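Amine oxidase (Emericella nidulans, PDB 3PGB) probably oxidises primary amines to aldehydes as a copper- and topaquinone-dependent amine oxidase that also binds calcium. Local coordinates at residues T497-I508 / T708-F719. Sequence-based numbering, arbitrary orientation.
Sequences TIGVEVRASGYI and TVFTTAHSGVAF
Arg503 reaches across to the turn ahead of strand 714-719 and lays its guanidinium flat on His714. Taken from the backbone outward, its CB sits 3.3 Å from CD1 of Phe710, CG comes up against ND1 of His714, and CD runs beside the Phe710 carbonyl. NE lies 3.6 Å from ND1 of His714, and CZ is over the ring, nearest CG and ND1. The chain, extended from CG to NE, carries the group across, and chi4 of -91° turns it across the chain to lie flat on the imidazole, with the centres of the two groups 3.5 Å apart and their planes only 7° from parallel. At its tip, NH2 rests above the His714 ring near NE2, while NH1 donates to Phe710 O at 2.6 Å, an acceptor lying in the guanidinium plane, and weakly to Thr711 O. Tyr454 of the second subunit adds a cation-pi contact to the same arginine. At the imidazole's edge ND1 makes a weak bond to Val502 O at 3.3 Å; Glu501 OE1 comes obliquely to within 3.1 Å of CE1.

Further along, Ser505 CB sits over the face of the Phe710 ring, 3.4 Å from its centroid. With OG anti to the backbone N (chi1 -172°), the hydroxyl comes against Thr708 O, so close that the exact length is doubtful; OG is also hydrogen-bonded to Arg458 N of the second subunit.

Beyond these side chains, strands 498-504 and 714-719 pair antiparallel, with reciprocal bonds at Ile498-Phe719, Val500-Val717 and Val502-Ser715. Phe719 CE2 packs 4.0 Å from Val500 CG2. Thr708 touches the copper ligand His698: this is buried beta-sandwich core of the copper amine oxidase catalytic domain, reached by the second subunit where Arg503 and Ser505 meet the 709-711 turn.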
loop_
_atom_site.group_PDB
_atom_site.type_symbol
_atom_site.label_atom_id
_atom_site.label_comp_id
_atom_site.label_asym_id
_atom_site.label_seq_id
_atom_site.Cartn_x
_atom_site.Cartn_y
_atom_site.Cartn_z
ATOM N N THR A 497 9.034 -11.508 -4.388
ATOM C CA THR A 497 7.828 -11.146 -3.658
ATOM C C THR A 497 6.570 -11.464 -4.472
ATOM O O THR A 497 6.444 -11.058 -5.627
ATOM C CB THR A 497 7.847 -9.656 -3.274
ATOM O OG1 THR A 497 8.959 -9.401 -2.397
ATOM C CG2 THR A 497 6.554 -9.257 -2.584
ATOM N N ILE A 498 5.656 -12.205 -3.857
ATOM C CA ILE A 498 4.356 -12.521 -4.439
ATOM C C ILE A 498 3.353 -11.614 -3.773
ATOM O O ILE A 498 3.364 -11.493 -2.551
ATOM C CB ILE A 498 3.941 -13.977 -4.136
ATOM C CG1 ILE A 498 4.955 -14.968 -4.731
ATOM C CG2 ILE A 498 2.521 -14.249 -4.653
ATOM C CD1 ILE A 498 5.078 -16.261 -3.954
ATOM N N GLY A 499 2.484 -10.981 -4.555
ATOM C CA GLY A 499 1.475 -10.075 -4.004
ATOM C C GLY A 499 0.072 -10.526 -4.349
ATOM O O GLY A 499 -0.183 -10.969 -5.472
ATOM N N VAL A 500 -0.836 -10.429 -3.382
ATOM C CA VAL A 500 -2.256 -10.661 -3.627
ATOM C C VAL A 500 -3.021 -9.394 -3.257
ATOM O O VAL A 500 -2.954 -8.942 -2.119
ATOM C CB VAL A 500 -2.788 -11.857 -2.814
ATOM C CG1 VAL A 500 -4.229 -12.176 -3.212
ATOM C CG2 VAL A 500 -1.888 -13.080 -3.008
ATOM N N GLU A 501 -3.728 -8.819 -4.228
ATOM C CA GLU A 501 -4.458 -7.565 -4.036
ATOM C C GLU A 501 -5.913 -7.659 -4.461
ATOM O O GLU A 501 -6.270 -8.427 -5.358
ATOM C CB GLU A 501 -3.832 -6.451 -4.870
ATOM C CG GLU A 501 -2.506 -5.932 -4.370
ATOM C CD GLU A 501 -1.926 -4.878 -5.300
ATOM O OE1 GLU A 501 -2.696 -4.018 -5.799
ATOM O OE2 GLU A 501 -0.700 -4.916 -5.539
ATOM N N VAL A 502 -6.742 -6.839 -3.823
ATOM C CA VAL A 502 -8.080 -6.561 -4.324
ATOM C C VAL A 502 -8.336 -5.062 -4.274
ATOM O O VAL A 502 -7.908 -4.374 -3.347
ATOM C CB VAL A 502 -9.169 -7.297 -3.522
ATOM C CG1 VAL A 502 -9.181 -6.825 -2.075
ATOM C CG2 VAL A 502 -10.537 -7.096 -4.179
ATOM N N ARG A 503 -9.010 -4.558 -5.298
ATOM C CA ARG A 503 -9.578 -3.227 -5.243
ATOM C C ARG A 503 -11.065 -3.311 -5.573
ATOM O O ARG A 503 -11.511 -4.242 -6.248
ATOM C CB ARG A 503 -8.852 -2.274 -6.193
ATOM C CG ARG A 503 -7.368 -2.160 -5.948
ATOM C CD ARG A 503 -6.683 -1.306 -7.001
ATOM N NE ARG A 503 -5.292 -1.046 -6.644
ATOM C CZ ARG A 503 -4.857 -0.005 -5.939
ATOM N NH1 ARG A 503 -5.693 0.932 -5.500
ATOM N NH2 ARG A 503 -3.561 0.103 -5.672
ATOM N N ALA A 504 -11.822 -2.335 -5.079
ATOM C CA ALA A 504 -13.265 -2.296 -5.272
ATOM C C ALA A 504 -13.678 -1.023 -5.998
ATOM O O ALA A 504 -13.095 0.040 -5.795
ATOM C CB ALA A 504 -13.982 -2.387 -3.941
ATOM N N SER A 505 -14.678 -1.161 -6.859
ATOM C CA SER A 505 -15.333 -0.033 -7.498
ATOM C C SER A 505 -16.782 -0.436 -7.747
ATOM O O SER A 505 -17.282 -1.347 -7.097
ATOM C CB SER A 505 -14.624 0.336 -8.801
ATOM O OG SER A 505 -15.149 1.540 -9.333
ATOM N N GLY A 506 -17.449 0.232 -8.680
ATOM C CA GLY A 506 -18.848 -0.040 -8.964
ATOM C C GLY A 506 -19.775 0.730 -8.038
ATOM O O GLY A 506 -19.365 1.700 -7.398
ATOM N N TYR A 507 -21.026 0.286 -7.969
ATOM C CA TYR A 507 -22.064 0.977 -7.212
ATOM C C TYR A 507 -22.127 0.473 -5.789
ATOM O O TYR A 507 -22.038 -0.725 -5.540
ATOM C CB TYR A 507 -23.428 0.775 -7.867
ATOM C CG TYR A 507 -23.663 1.672 -9.050
ATOM C CD1 TYR A 507 -23.374 1.247 -10.336
ATOM C CD2 TYR A 507 -24.170 2.946 -8.883
ATOM C CE1 TYR A 507 -23.584 2.070 -11.423
ATOM C CE2 TYR A 507 -24.390 3.773 -9.963
ATOM C CZ TYR A 507 -24.090 3.328 -11.233
ATOM O OH TYR A 507 -24.298 4.137 -12.323
ATOM N N ILE A 508 -22.294 1.391 -4.848
ATOM C CA ILE A 508 -22.504 1.008 -3.471
ATOM C C ILE A 508 -23.950 0.541 -3.318
ATOM O O ILE A 508 -24.822 0.946 -4.088
ATOM C CB ILE A 508 -22.174 2.163 -2.485
ATOM C CG1 ILE A 508 -23.186 3.309 -2.589
ATOM C CG2 ILE A 508 -20.757 2.669 -2.723
ATOM C CD1 ILE A 508 -22.992 4.404 -1.529
ATOM N N THR A 708 -17.714 3.940 -6.395
ATOM C CA THR A 708 -16.532 3.870 -5.557
ATOM C C THR A 708 -15.323 3.793 -6.476
ATOM O O THR A 708 -15.433 3.308 -7.600
ATOM C CB THR A 708 -16.597 2.648 -4.622
ATOM O OG1 THR A 708 -17.739 2.781 -3.777
ATOM C CG2 THR A 708 -15.343 2.521 -3.755
ATOM N N VAL A 709 -14.187 4.287 -6.006
ATOM C CA VAL A 709 -12.976 4.357 -6.820
ATOM C C VAL A 709 -11.918 3.366 -6.333
ATOM O O VAL A 709 -11.774 3.136 -5.124
ATOM C CB VAL A 709 -12.391 5.792 -6.832
ATOM C CG1 VAL A 709 -13.425 6.770 -7.358
ATOM C CG2 VAL A 709 -11.919 6.205 -5.444
ATOM N N PHE A 710 -11.179 2.796 -7.283
ATOM C CA PHE A 710 -10.160 1.788 -6.987
ATOM C C PHE A 710 -8.947 2.331 -6.226
ATOM O O PHE A 710 -8.227 1.568 -5.587
ATOM C CB PHE A 710 -9.651 1.147 -8.285
ATOM C CG PHE A 710 -10.600 0.151 -8.907
ATOM C CD1 PHE A 710 -11.091 -0.921 -8.173
ATOM C CD2 PHE A 710 -10.956 0.257 -10.249
ATOM C CE1 PHE A 710 -11.949 -1.847 -8.749
ATOM C CE2 PHE A 710 -11.810 -0.669 -10.837
ATOM C CZ PHE A 710 -12.309 -1.725 -10.086
ATOM N N THR A 711 -8.699 3.633 -6.319
ATOM C CA THR A 711 -7.520 4.223 -5.693
ATOM C C THR A 711 -7.482 3.970 -4.196
ATOM O O THR A 711 -6.453 3.606 -3.646
ATOM C CB THR A 711 -7.479 5.748 -5.899
ATOM O OG1 THR A 711 -8.817 6.259 -5.876
ATOM C CG2 THR A 711 -6.798 6.104 -7.215
ATOM N N THR A 712 -8.616 4.184 -3.544
ATOM C CA THR A 712 -8.695 4.138 -2.093
ATOM C C THR A 712 -9.359 2.867 -1.564
ATOM O O THR A 712 -9.065 2.449 -0.450
ATOM C CB THR A 712 -9.431 5.377 -1.565
ATOM O OG1 THR A 712 -10.623 5.587 -2.327
ATOM C CG2 THR A 712 -8.542 6.604 -1.696
ATOM N N ALA A 713 -10.246 2.253 -2.347
ATOM C CA ALA A 713 -10.844 0.968 -1.972
ATOM C C ALA A 713 -9.875 -0.158 -2.339
ATOM O O ALA A 713 -9.985 -0.774 -3.394
ATOM C CB ALA A 713 -12.186 0.782 -2.660
ATOM N N HIS A 714 -8.931 -0.424 -1.446
ATOM C CA HIS A 714 -7.772 -1.251 -1.758
ATOM C C HIS A 714 -7.304 -1.988 -0.508
ATOM O O HIS A 714 -7.377 -1.466 0.600
ATOM C CB HIS A 714 -6.663 -0.360 -2.324
ATOM C CG HIS A 714 -5.368 -1.065 -2.585
ATOM N ND1 HIS A 714 -5.296 -2.288 -3.215
ATOM C CD2 HIS A 714 -4.089 -0.690 -2.349
ATOM C CE1 HIS A 714 -4.031 -2.650 -3.329
ATOM N NE2 HIS A 714 -3.277 -1.697 -2.812
ATOM N N SER A 715 -6.843 -3.216 -0.706
ATOM C CA SER A 715 -6.396 -4.071 0.376
ATOM C C SER A 715 -5.465 -5.122 -0.219
ATOM O O SER A 715 -5.735 -5.656 -1.297
ATOM C CB SER A 715 -7.600 -4.728 1.050
ATOM O OG SER A 715 -7.210 -5.553 2.128
ATOM N N GLY A 716 -4.358 -5.406 0.460
ATOM C CA GLY A 716 -3.387 -6.342 -0.077
ATOM C C GLY A 716 -2.450 -6.938 0.947
ATOM O O GLY A 716 -2.196 -6.346 1.995
ATOM N N VAL A 717 -1.957 -8.133 0.625
ATOM C CA VAL A 717 -0.908 -8.806 1.390
ATOM C C VAL A 717 0.230 -9.147 0.441
ATOM O O VAL A 717 0.055 -9.148 -0.771
ATOM C CB VAL A 717 -1.408 -10.103 2.075
ATOM C CG1 VAL A 717 -2.282 -9.775 3.273
ATOM C CG2 VAL A 717 -2.149 -10.996 1.087
ATOM N N ALA A 718 1.398 -9.425 1.002
ATOM C CA ALA A 718 2.565 -9.759 0.208
ATOM C C ALA A 718 3.350 -10.874 0.883
ATOM O O ALA A 718 3.527 -10.870 2.097
ATOM C CB ALA A 718 3.432 -8.545 0.036
ATOM N N PHE A 719 3.800 -11.836 0.086
ATOM C CA PHE A 719 4.648 -12.913 0.577
ATOM C C PHE A 719 6.031 -12.621 0.038
ATOM O O PHE A 719 6.201 -12.495 -1.170
ATOM C CB PHE A 719 4.167 -14.286 0.085
ATOM C CG PHE A 719 2.676 -14.465 0.112
ATOM C CD1 PHE A 719 1.913 -13.957 1.147
ATOM C CD2 PHE A 719 2.035 -15.186 -0.887
ATOM C CE1 PHE A 719 0.541 -14.144 1.175
ATOM C CE2 PHE A 719 0.661 -15.379 -0.861
ATOM C CZ PHE A 719 -0.086 -14.853 0.169
#